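Local coordinates for protein 2,3,4,5-tetrahydropyridine-2,6-dicarboxylate N-succinyltransferase (Campylobacter jejuni, PDB 2RIJ) that probably catalyses the succinyl-CoA-dependent conversion of cyclic tetrahydrodipicolinate into acyclic N-succinyl-L-2-amino-6-oxopimelate, the first step of the succinylase route to lysine, at residues Val267-Asp272 / Val293-Leu298; Thr305-Gly310 / Val321-Lys326; Asp311-Asp316 / Asn358-Arg363; Glu333-Leu338 / Val373-Lys378. All blocks are in the same frame, centred on the assembly; numbering follows the deposited sequence.

Contact 1. Residues Val267-Asp272 / Val293-Leu298; sequences VGEGSD and VGKACL
Ser271 OG is the polar atom on which the neighbouring coil, Val293-Leu298, gathers. It accepts the backbone N-H of Cys297, with 2.9 Å from Cys297 N to Ser271 OG and an angle of 154° at the hydrogen. The carbonyl oxygen Gly294 O lies just 2.8 Å from the same OG. The serine's first torsion (chi1 -69°) turns OG beside its own backbone N and anti to its carbonyl carbon, so that the hydroxyl reaches into the bend of the next coil. Cys297 CB packs against this oxygen at 3.6 Å.

Backbone bonds join the segments as well. Ala296 N donates to Glu269 O at 2.8 Å, and Asp272 N donates to Cys297 O at the same length. Gly268-Ser271 forms a type II turn, and Gly268 N is held by two weak bonds, to Val293 O and Gly294 O. Without a side chain, Gly268 lies close against the backbone of Gly294 and Lys295. Asp272 and Leu298 then lie side by side, pointing the same way, with Leu298 CD1 3.8 Å from Asp272 CB. On the outside, Glu269 OE1 and Lys295 NZ approach to 4.3 Å, opposite charges that stop short of a salt bridge.

On the next coil, Cys297 packs on Cys313, and Asp311 OD1 accepts from Lys295 N. The side chain of Asp272 is also about 5 Å from that of Glu258, the predicted acyl-anhydride residue. Coils stacked in parallel register are characteristic of the left-handed parallel beta-helix built from hexapeptide repeats.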
loop_
_atom_site.group_PDB
_atom_site.type_symbol
_atom_site.label_atom_id
_atom_site.label_comp_id
_atom_site.label_asym_id
_atom_site.label_seq_id
_atom_site.Cartn_x
_atom_site.Cartn_y
_atom_site.Cartn_z
ATOM N N VAL A 267 -31.647 13.536 8.400
ATOM C CA VAL A 267 -30.843 14.152 7.345
ATOM C C VAL A 267 -31.211 15.644 7.253
ATOM O O VAL A 267 -32.366 15.992 7.108
ATOM C CB VAL A 267 -31.043 13.417 6.008
ATOM C CG1 VAL A 267 -30.239 14.047 4.875
ATOM C CG2 VAL A 267 -30.706 11.905 6.171
ATOM N N GLY A 268 -30.199 16.501 7.302
ATOM C CA GLY A 268 -30.386 17.948 7.387
ATOM C C GLY A 268 -30.585 18.578 6.025
ATOM O O GLY A 268 -30.280 17.997 4.985
ATOM N N GLU A 269 -31.092 19.804 6.057
ATOM C CA GLU A 269 -31.427 20.576 4.854
ATOM C C GLU A 269 -30.342 20.662 3.810
ATOM O O GLU A 269 -29.160 20.968 4.117
ATOM C CB GLU A 269 -31.758 22.009 5.310
ATOM C CG GLU A 269 -32.165 22.928 4.202
ATOM C CD GLU A 269 -32.661 24.257 4.820
ATOM O OE1 GLU A 269 -31.806 25.017 5.343
ATOM O OE2 GLU A 269 -33.902 24.465 4.866
ATOM N N GLY A 270 -30.732 20.457 2.547
ATOM C CA GLY A 270 -29.849 20.602 1.432
ATOM C C GLY A 270 -28.955 19.402 1.184
ATOM O O GLY A 270 -28.098 19.457 0.332
ATOM N N SER A 271 -29.142 18.314 1.929
ATOM C CA SER A 271 -28.304 17.150 1.750
ATOM C C SER A 271 -28.778 16.349 0.558
ATOM O O SER A 271 -29.930 16.461 0.113
ATOM C CB SER A 271 -28.250 16.300 3.011
ATOM O OG SER A 271 -27.545 16.964 4.031
ATOM N N ASP A 272 -27.892 15.518 0.027
ATOM C CA ASP A 272 -28.198 14.695 -1.142
ATOM C C ASP A 272 -27.749 13.259 -0.823
ATOM O O ASP A 272 -26.563 13.022 -0.596
ATOM C CB ASP A 272 -27.446 15.254 -2.316
ATOM C CG ASP A 272 -27.843 14.644 -3.623
ATOM O OD1 ASP A 272 -27.729 13.403 -3.780
ATOM O OD2 ASP A 272 -28.231 15.423 -4.527
ATOM N N VAL A 293 -27.221 13.281 10.018
ATOM C CA VAL A 293 -26.371 13.865 9.002
ATOM C C VAL A 293 -26.780 15.334 8.930
ATOM O O VAL A 293 -27.970 15.659 8.922
ATOM C CB VAL A 293 -26.582 13.090 7.693
ATOM C CG1 VAL A 293 -26.093 13.824 6.488
ATOM C CG2 VAL A 293 -25.976 11.654 7.834
ATOM N N GLY A 294 -25.812 16.232 8.904
ATOM C CA GLY A 294 -26.118 17.662 8.984
ATOM C C GLY A 294 -26.551 18.251 7.655
ATOM O O GLY A 294 -26.937 17.553 6.739
ATOM N N LYS A 295 -26.485 19.576 7.574
ATOM C CA LYS A 295 -26.897 20.312 6.405
ATOM C C LYS A 295 -25.924 20.229 5.242
ATOM O O LYS A 295 -24.718 20.211 5.429
ATOM C CB LYS A 295 -27.049 21.797 6.762
ATOM C CG LYS A 295 -28.146 22.069 7.734
ATOM C CD LYS A 295 -28.352 23.567 7.896
ATOM C CE LYS A 295 -29.256 23.843 9.069
ATOM N NZ LYS A 295 -29.715 25.281 9.062
ATOM N N ALA A 296 -26.467 20.181 4.033
ATOM C CA ALA A 296 -25.666 20.226 2.832
ATOM C C ALA A 296 -24.594 19.112 2.795
ATOM O O ALA A 296 -23.480 19.333 2.359
ATOM C CB ALA A 296 -25.007 21.642 2.688
ATOM N N CYS A 297 -24.919 17.925 3.280
ATOM C CA CYS A 297 -24.020 16.801 3.136
ATOM C C CYS A 297 -24.301 16.102 1.805
ATOM O O CYS A 297 -25.439 16.109 1.335
ATOM C CB CYS A 297 -24.190 15.809 4.269
ATOM S SG CYS A 297 -23.561 16.449 5.833
ATOM N N LEU A 298 -23.257 15.528 1.219
ATOM C CA LEU A 298 -23.333 14.831 -0.055
ATOM C C LEU A 298 -22.896 13.389 0.169
ATOM O O LEU A 298 -21.730 13.142 0.401
ATOM C CB LEU A 298 -22.380 15.531 -1.028
ATOM C CG LEU A 298 -22.336 15.175 -2.498
ATOM C CD1 LEU A 298 -23.728 15.200 -3.103
ATOM C CD2 LEU A 298 -21.391 16.209 -3.181
#

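Contact 2. Residues Thr305-Gly310 / Val321-Lys326; sequences TGIPLG and VLEGTK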
loop_
_atom_site.group_PDB
_atom_site.type_symbol
_atom_site.label_atom_id
_atom_site.label_comp_id
_atom_site.label_asym_id
_atom_site.label_seq_id
_atom_site.Cartn_x
_atom_site.Cartn_y
_atom_site.Cartn_z
ATOM N N THR A 305 -23.071 5.289 5.373
ATOM C CA THR A 305 -22.784 6.206 6.447
ATOM C C THR A 305 -23.263 5.595 7.785
ATOM O O THR A 305 -24.462 5.500 8.037
ATOM C CB THR A 305 -23.452 7.590 6.220
ATOM O OG1 THR A 305 -22.925 8.212 5.029
ATOM C CG2 THR A 305 -23.173 8.530 7.407
ATOM N N GLY A 306 -22.303 5.168 8.595
ATOM C CA GLY A 306 -22.554 4.558 9.905
ATOM C C GLY A 306 -22.208 5.396 11.109
ATOM O O GLY A 306 -22.256 4.929 12.264
ATOM N N ILE A 307 -21.944 6.680 10.887
ATOM C CA ILE A 307 -21.702 7.627 11.978
ATOM C C ILE A 307 -22.458 8.939 11.754
ATOM O O ILE A 307 -22.778 9.277 10.623
ATOM C CB ILE A 307 -20.167 7.975 12.132
ATOM C CG1 ILE A 307 -19.593 8.637 10.868
ATOM C CG2 ILE A 307 -19.347 6.665 12.484
ATOM C CD1 ILE A 307 -18.223 9.229 11.022
ATOM N N PRO A 308 -22.747 9.667 12.828
ATOM C CA PRO A 308 -23.236 11.024 12.703
ATOM C C PRO A 308 -22.233 11.904 11.952
ATOM O O PRO A 308 -21.025 11.763 12.156
ATOM C CB PRO A 308 -23.405 11.477 14.156
ATOM C CG PRO A 308 -23.462 10.213 14.958
ATOM C CD PRO A 308 -22.616 9.258 14.231
ATOM N N LEU A 309 -22.732 12.751 11.055
ATOM C CA LEU A 309 -21.910 13.704 10.336
ATOM C C LEU A 309 -22.415 15.104 10.657
ATOM O O LEU A 309 -23.617 15.328 10.781
ATOM C CB LEU A 309 -22.030 13.448 8.834
ATOM C CG LEU A 309 -21.624 12.121 8.217
ATOM C CD1 LEU A 309 -21.926 12.066 6.717
ATOM C CD2 LEU A 309 -20.099 11.834 8.443
ATOM N N GLY A 310 -21.507 16.069 10.780
ATOM C CA GLY A 310 -21.894 17.465 10.908
ATOM C C GLY A 310 -22.298 18.043 9.566
ATOM O O GLY A 310 -22.708 17.322 8.642
ATOM N N VAL A 321 -18.308 4.360 5.626
ATOM C CA VAL A 321 -17.830 5.076 6.786
ATOM C C VAL A 321 -18.513 4.479 8.014
ATOM O O VAL A 321 -19.596 4.903 8.453
ATOM C CB VAL A 321 -18.077 6.637 6.708
ATOM C CG1 VAL A 321 -17.537 7.335 7.930
ATOM C CG2 VAL A 321 -17.480 7.224 5.465
ATOM N N LEU A 322 -17.843 3.510 8.607
ATOM C CA LEU A 322 -18.382 2.774 9.733
ATOM C C LEU A 322 -17.660 3.192 11.002
ATOM O O LEU A 322 -16.580 3.810 10.969
ATOM C CB LEU A 322 -18.239 1.260 9.488
ATOM C CG LEU A 322 -18.679 0.793 8.092
ATOM C CD1 LEU A 322 -18.310 -0.665 7.852
ATOM C CD2 LEU A 322 -20.207 1.082 7.948
ATOM N N GLU A 323 -18.260 2.843 12.124
ATOM C CA GLU A 323 -17.761 3.249 13.433
ATOM C C GLU A 323 -16.310 2.822 13.665
ATOM O O GLU A 323 -15.518 3.546 14.293
ATOM C CB GLU A 323 -18.618 2.616 14.515
ATOM C CG GLU A 323 -19.965 3.203 14.689
ATOM C CD GLU A 323 -20.767 2.454 15.764
ATOM O OE1 GLU A 323 -20.181 2.130 16.827
ATOM O OE2 GLU A 323 -21.982 2.184 15.546
ATOM N N GLY A 324 -15.969 1.642 13.156
ATOM C CA GLY A 324 -14.648 1.095 13.318
ATOM C C GLY A 324 -13.687 1.241 12.183
ATOM O O GLY A 324 -12.512 0.872 12.311
ATOM N N THR A 325 -14.144 1.757 11.054
ATOM C CA THR A 325 -13.221 2.092 9.990
ATOM C C THR A 325 -12.185 3.097 10.449
ATOM O O THR A 325 -12.518 4.095 11.098
ATOM C CB THR A 325 -13.974 2.675 8.782
ATOM O OG1 THR A 325 -15.126 1.882 8.554
ATOM C CG2 THR A 325 -13.128 2.711 7.580
ATOM N N LYS A 326 -10.926 2.850 10.095
ATOM C CA LYS A 326 -9.862 3.811 10.362
ATOM C C LYS A 326 -9.593 4.673 9.145
ATOM O O LYS A 326 -9.597 4.190 8.015
ATOM C CB LYS A 326 -8.596 3.093 10.778
ATOM C CG LYS A 326 -8.726 2.356 12.109
ATOM C CD LYS A 326 -7.504 1.469 12.328
ATOM C CE LYS A 326 -7.577 0.784 13.640
ATOM N NZ LYS A 326 -6.296 0.069 13.842
HETATM O O HOH W 1 -22.910 2.453 13.022
#
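Ile307 packs its longer branch against Val321: Ile307 CD1 lies 3.7 Å from Val321 CG1, and the two side chains cross obliquely. The first torsion of Ile307 sets CG1 in the crowded position between the backbone N and the carbonyl carbon (chi1 61°). Beyond it CD1 is carried out in the extended direction (chi2 169°). The other branch, CG2, turns to the next corner of the partner segment and meets Glu323 CA at 3.9 Å. Val321 answers with CG1 anti to its backbone N, the branch that receives both CG1 and CD1 of Ile307.

The one backbone bond across the segments is Gly306 N to Val321 O, 2.7 Å. From the same glycine, the carbonyl oxygen takes a water that also donates to Glu323 OE2. The extended chain of Glu323 runs past Gly306 O, with Glu323 CG 3.8 Å from it, while Glu323 OE1 is bonded to Ser284 OG. The corner at Val321-Lys326 is braced from within: Leu322 N donates to Thr325 OG1 at 3.2 Å. Gly324, predicted to bind succinyl-CoA, belongs to this corner.

Val321 and Leu309 both rest on Phe362 of strand 360-364 and on Val315 of strand 314-315, while Thr305 touches Leu299 of strand 298-299. On the outer side Leu322 packs on Ala317 of a second subunit, so the corner lies between the interior of the coil and the subunit interface.

Contact 3. Residues Asp311-Asp316 / Asn358-Arg363; sequences DNCIVD and NGLHFR
The His361 ring is flanked on opposite faces, Ile314 CB over one, 4.2 Å from the ring centroid in a CH-pi contact, and Arg363 CD over the other. At the edge stands Asp316: His361 NE2 donates to Asp316 OD1 at 2.7 Å, with OD1 almost in the ring plane. The carboxylate is turned 74° from that ring, and its oxygen is approached from above its own plane. His361 CG, anti to the backbone N (chi1 -175°), starts the ring on this course. The Phe362 ring has Ile314 O at its edge and packs edge-to-face with Phe327.

The strands run parallel and are stitched by backbone bonds, among them Ile314 N to Leu360 O at 2.7 Å and Phe362 N to Ile314 O at 2.8 Å. At the turn end Asn358 OD1 takes the N-H of Asp311 in its carbonyl plane, on a lone pair, at 2.9 Å.

Asp316 OD2 rests 3.2 Å from Arg363 CB, yet its distance to Arg363 NE is 6.0 Å, too long for a salt bridge. Asp316 and Arg363 are both predicted to bind succinyl-CoA, and the histidine bond would hold the carboxylate in a set orientation at that site.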
loop_
_atom_site.group_PDB
_atom_site.type_symbol
_atom_site.label_atom_id
_atom_site.label_comp_id
_atom_site.label_asym_id
_atom_site.label_seq_id
_atom_site.Cartn_x
_atom_site.Cartn_y
_atom_site.Cartn_z
ATOM N N ASP A 311 -22.212 19.346 9.444
ATOM C CA ASP A 311 -22.594 20.015 8.226
ATOM C C ASP A 311 -21.510 19.983 7.177
ATOM O O ASP A 311 -20.337 19.941 7.477
ATOM C CB ASP A 311 -22.914 21.468 8.497
ATOM C CG ASP A 311 -24.058 21.657 9.470
ATOM O OD1 ASP A 311 -24.970 20.825 9.608
ATOM O OD2 ASP A 311 -24.026 22.691 10.138
ATOM N N ASN A 312 -21.921 20.059 5.927
ATOM C CA ASN A 312 -21.002 20.110 4.809
ATOM C C ASN A 312 -20.003 18.977 4.686
ATOM O O ASN A 312 -18.834 19.205 4.285
ATOM C CB ASN A 312 -20.240 21.428 4.866
ATOM C CG ASN A 312 -21.164 22.635 4.967
ATOM O OD1 ASN A 312 -21.113 23.382 5.926
ATOM N ND2 ASN A 312 -21.979 22.827 3.964
ATOM N N CYS A 313 -20.427 17.765 5.027
ATOM C CA CYS A 313 -19.585 16.604 4.878
ATOM C C CYS A 313 -19.860 15.909 3.547
ATOM O O CYS A 313 -20.963 15.967 3.021
ATOM C CB CYS A 313 -19.787 15.610 6.011
ATOM S SG CYS A 313 -19.250 16.182 7.638
ATOM N N ILE A 314 -18.840 15.238 3.031
ATOM C CA ILE A 314 -18.939 14.490 1.783
ATOM C C ILE A 314 -18.448 13.085 2.022
ATOM O O ILE A 314 -17.400 12.882 2.632
ATOM C CB ILE A 314 -18.105 15.096 0.685
ATOM C CG1 ILE A 314 -18.553 16.530 0.387
ATOM C CG2 ILE A 314 -18.170 14.229 -0.615
ATOM C CD1 ILE A 314 -17.665 17.157 -0.643
ATOM N N VAL A 315 -19.249 12.117 1.600
ATOM C CA VAL A 315 -18.839 10.706 1.554
ATOM C C VAL A 315 -18.834 10.335 0.079
ATOM O O VAL A 315 -19.859 10.380 -0.605
ATOM C CB VAL A 315 -19.750 9.789 2.348
ATOM C CG1 VAL A 315 -19.304 8.323 2.247
ATOM C CG2 VAL A 315 -19.802 10.195 3.844
ATOM N N ASP A 316 -17.664 9.986 -0.415
ATOM C CA ASP A 316 -17.568 9.639 -1.860
ATOM C C ASP A 316 -18.376 8.363 -2.190
ATOM O O ASP A 316 -18.550 7.438 -1.348
ATOM C CB ASP A 316 -16.120 9.388 -2.283
ATOM C CG ASP A 316 -15.304 10.678 -2.534
ATOM O OD1 ASP A 316 -15.795 11.844 -2.430
ATOM O OD2 ASP A 316 -14.111 10.481 -2.854
ATOM N N ASN A 358 -17.764 18.881 11.314
ATOM C CA ASN A 358 -18.150 19.594 10.086
ATOM C C ASN A 358 -17.065 19.593 9.038
ATOM O O ASN A 358 -15.861 19.635 9.372
ATOM C CB ASN A 358 -18.450 21.075 10.435
ATOM C CG ASN A 358 -19.466 21.209 11.524
ATOM O OD1 ASN A 358 -20.604 20.707 11.434
ATOM N ND2 ASN A 358 -19.073 21.883 12.583
ATOM N N GLY A 359 -17.455 19.645 7.771
ATOM C CA GLY A 359 -16.498 19.824 6.688
ATOM C C GLY A 359 -15.619 18.639 6.328
ATOM O O GLY A 359 -14.604 18.801 5.660
ATOM N N LEU A 360 -16.012 17.439 6.756
ATOM C CA LEU A 360 -15.250 16.229 6.486
ATOM C C LEU A 360 -15.501 15.716 5.069
ATOM O O LEU A 360 -16.607 15.759 4.535
ATOM C CB LEU A 360 -15.590 15.096 7.463
ATOM C CG LEU A 360 -15.435 15.353 8.976
ATOM C CD1 LEU A 360 -15.719 14.058 9.749
ATOM C CD2 LEU A 360 -14.033 15.807 9.293
ATOM N N HIS A 361 -14.446 15.196 4.494
ATOM C CA HIS A 361 -14.515 14.563 3.189
ATOM C C HIS A 361 -13.897 13.197 3.309
ATOM O O HIS A 361 -12.675 13.058 3.450
ATOM C CB HIS A 361 -13.840 15.411 2.126
ATOM C CG HIS A 361 -13.988 14.872 0.735
ATOM N ND1 HIS A 361 -13.544 15.562 -0.368
ATOM C CD2 HIS A 361 -14.583 13.748 0.262
ATOM C CE1 HIS A 361 -13.817 14.860 -1.457
ATOM N NE2 HIS A 361 -14.479 13.772 -1.104
ATOM N N PHE A 362 -14.747 12.172 3.260
ATOM C CA PHE A 362 -14.309 10.787 3.324
ATOM C C PHE A 362 -14.112 10.265 1.888
ATOM O O PHE A 362 -14.997 10.330 1.033
ATOM C CB PHE A 362 -15.298 9.879 4.082
ATOM C CG PHE A 362 -15.463 10.235 5.551
ATOM C CD1 PHE A 362 -14.593 9.717 6.489
ATOM C CD2 PHE A 362 -16.464 11.108 5.983
ATOM C CE1 PHE A 362 -14.723 10.033 7.835
ATOM C CE2 PHE A 362 -16.603 11.406 7.342
ATOM C CZ PHE A 362 -15.742 10.868 8.246
ATOM N N ARG A 363 -12.913 9.792 1.644
ATOM C CA ARG A 363 -12.496 9.331 0.307
ATOM C C ARG A 363 -11.476 8.228 0.429
ATOM O O ARG A 363 -10.970 7.951 1.515
ATOM C CB ARG A 363 -11.982 10.503 -0.506
ATOM C CG ARG A 363 -10.898 11.329 0.132
ATOM C CD ARG A 363 -10.541 12.459 -0.835
ATOM N NE ARG A 363 -9.511 13.351 -0.299
ATOM C CZ ARG A 363 -8.211 13.059 -0.273
ATOM N NH1 ARG A 363 -7.757 11.891 -0.739
ATOM N NH2 ARG A 363 -7.353 13.955 0.218
#

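Contact 4. Residues Glu333-Leu338 / Val373-Lys378; sequences EELAKL and VALNKK
Helix 333-338 passes over strand 373-375 at 76°, their axes 8.2 Å apart at the closest, and Leu375 is the residue through which they meet. Its two methyl groups divide the helix surface between them. CD1 takes the leucines, with Leu338 CD1 at 3.5 Å from Leu375 CD1 and Leu335 CD2 at 4.0 Å from that same atom. CD2 instead lies against the aliphatic base of Glu334, 3.8 Å from Glu334 CB. Leu375 points toward the helix from CA, and its CG stands anti to the backbone N (chi1 174°). Leu338 crosses it at about a right angle, whereas Leu335 and Leu375 slide past each other in opposite directions. Leu335 also sends CD1 to Ala374 O at 3.9 Å, and its side chain continues onto Leu360 and Phe344.

The polar groups bond away from the leucines. The bent chain of Glu334 turns its carboxylate away to Lys337, whose NZ is 3.2 Å from Glu334 OE2 in a salt bridge on the syn side. Lys377 NZ donates to Leu375 O at 2.7 Å, on an in-plane lone pair, and forms a salt bridge with Asp331, which also accepts from Leu375 N. Asn376 OD1 takes a weak N-cap bond from Lys378 N, and its ND2 donates to Asn312 O.

The joint itself is thus apolar, closed by van der Waals contact, while the charges pair within each segment or with Asp331.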
loop_
_atom_site.group_PDB
_atom_site.type_symbol
_atom_site.label_atom_id
_atom_site.label_comp_id
_atom_site.label_asym_id
_atom_site.label_seq_id
_atom_site.Cartn_x
_atom_site.Cartn_y
_atom_site.Cartn_z
ATOM N N GLU A 333 -5.133 21.419 9.845
ATOM C CA GLU A 333 -5.235 22.825 10.260
ATOM C C GLU A 333 -6.546 23.468 9.844
ATOM O O GLU A 333 -7.156 24.200 10.629
ATOM C CB GLU A 333 -4.027 23.653 9.771
ATOM C CG GLU A 333 -2.706 23.125 10.273
ATOM N N GLU A 334 -6.996 23.176 8.629
ATOM C CA GLU A 334 -8.255 23.715 8.138
ATOM C C GLU A 334 -9.445 23.057 8.840
ATOM O O GLU A 334 -10.440 23.731 9.146
ATOM C CB GLU A 334 -8.370 23.521 6.612
ATOM C CG GLU A 334 -7.497 24.461 5.774
ATOM C CD GLU A 334 -7.781 25.946 6.056
ATOM O OE1 GLU A 334 -8.919 26.437 5.815
ATOM O OE2 GLU A 334 -6.845 26.631 6.531
ATOM N N LEU A 335 -9.351 21.749 9.081
ATOM C CA LEU A 335 -10.409 21.050 9.808
ATOM C C LEU A 335 -10.512 21.565 11.261
ATOM O O LEU A 335 -11.602 21.744 11.750
ATOM C CB LEU A 335 -10.255 19.517 9.739
ATOM C CG LEU A 335 -10.695 18.850 8.408
ATOM C CD1 LEU A 335 -10.239 17.367 8.410
ATOM C CD2 LEU A 335 -12.224 18.986 8.120
ATOM N N ALA A 336 -9.384 21.830 11.911
ATOM C CA ALA A 336 -9.376 22.500 13.242
ATOM C C ALA A 336 -10.187 23.783 13.266
ATOM O O ALA A 336 -10.937 24.040 14.210
ATOM C CB ALA A 336 -7.966 22.766 13.670
ATOM N N LYS A 337 -10.085 24.581 12.211
ATOM C CA LYS A 337 -10.843 25.819 12.141
ATOM C C LYS A 337 -12.339 25.607 12.121
ATOM O O LYS A 337 -13.078 26.379 12.718
ATOM C CB LYS A 337 -10.453 26.618 10.908
ATOM C CG LYS A 337 -9.047 27.171 10.953
ATOM C CD LYS A 337 -8.800 28.096 9.763
ATOM C CE LYS A 337 -7.316 28.295 9.473
ATOM N NZ LYS A 337 -7.116 29.233 8.311
ATOM N N LEU A 338 -12.794 24.587 11.396
ATOM C CA LEU A 338 -14.211 24.280 11.324
ATOM C C LEU A 338 -14.674 23.555 12.608
ATOM O O LEU A 338 -15.862 23.435 12.854
ATOM C CB LEU A 338 -14.479 23.396 10.071
ATOM C CG LEU A 338 -14.186 24.030 8.721
ATOM C CD1 LEU A 338 -14.310 23.047 7.584
ATOM C CD2 LEU A 338 -15.154 25.223 8.543
ATOM N N VAL A 373 -9.712 10.782 5.684
ATOM C CA VAL A 373 -10.632 11.829 6.067
ATOM C C VAL A 373 -9.892 13.171 5.839
ATOM O O VAL A 373 -8.778 13.372 6.353
ATOM C CB VAL A 373 -11.216 11.696 7.477
ATOM C CG1 VAL A 373 -10.105 11.689 8.604
ATOM C CG2 VAL A 373 -12.267 12.794 7.679
ATOM N N ALA A 374 -10.475 14.038 5.018
ATOM C CA ALA A 374 -9.837 15.287 4.564
ATOM C C ALA A 374 -10.825 16.458 4.649
ATOM O O ALA A 374 -11.960 16.282 5.105
ATOM C CB ALA A 374 -9.301 15.122 3.146
ATOM N N LEU A 375 -10.422 17.640 4.175
ATOM C CA LEU A 375 -11.300 18.784 4.141
ATOM C C LEU A 375 -12.192 18.749 2.901
ATOM O O LEU A 375 -11.731 18.552 1.786
ATOM C CB LEU A 375 -10.493 20.106 4.149
ATOM C CG LEU A 375 -11.243 21.422 3.987
ATOM C CD1 LEU A 375 -12.004 21.797 5.260
ATOM C CD2 LEU A 375 -10.269 22.536 3.492
ATOM N N ASN A 376 -13.471 18.979 3.112
ATOM C CA ASN A 376 -14.355 19.318 2.022
ATOM C C ASN A 376 -13.987 20.759 1.619
ATOM O O ASN A 376 -14.278 21.699 2.345
ATOM C CB ASN A 376 -15.800 19.215 2.456
ATOM C CG ASN A 376 -16.766 19.777 1.412
ATOM O OD1 ASN A 376 -16.342 20.144 0.297
ATOM N ND2 ASN A 376 -18.033 19.899 1.779
ATOM N N LYS A 377 -13.339 20.913 0.475
ATOM C CA LYS A 377 -12.859 22.235 0.059
ATOM C C LYS A 377 -13.977 23.282 0.082
ATOM O O LYS A 377 -13.771 24.392 0.593
ATOM C CB LYS A 377 -12.185 22.162 -1.312
ATOM C CG LYS A 377 -11.089 21.063 -1.449
ATOM C CD LYS A 377 -9.987 21.102 -0.371
ATOM C CE LYS A 377 -9.052 19.837 -0.420
ATOM N NZ LYS A 377 -9.278 18.733 0.647
ATOM N N LYS A 378 -15.170 22.925 -0.392
ATOM C CA LYS A 378 -16.338 23.848 -0.294
ATOM C C LYS A 378 -16.747 24.287 1.141
ATOM O O LYS A 378 -17.418 25.317 1.289
ATOM C CB LYS A 378 -17.596 23.281 -0.988
ATOM C CG LYS A 378 -17.385 22.535 -2.311
ATOM C CD LYS A 378 -16.305 23.133 -3.181
#

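Overall arrangement
The four contacts follow the coil of a left-handed beta-helix toward its C-terminal end. Contact 1 closes first along the chain; the segments of contact 2 alternate with those of contact 3, as those of contact 3 do with contact 4. Contact 2 lies on the separate parallel sheet, at strands 304-305 and 320-321, and meets contact 3 through the core at Phe362 and Val315. The centre of contact 3 is 9 to 11 Å from the other three, whereas contact 4 is about 17 Å from contacts 1 and 2. Strand 360-364 pairs antiparallel with strand 371-375, and the coil ends in a mixed-strand cap packed by helix 332-338, beside predicted succinyl-CoA residues.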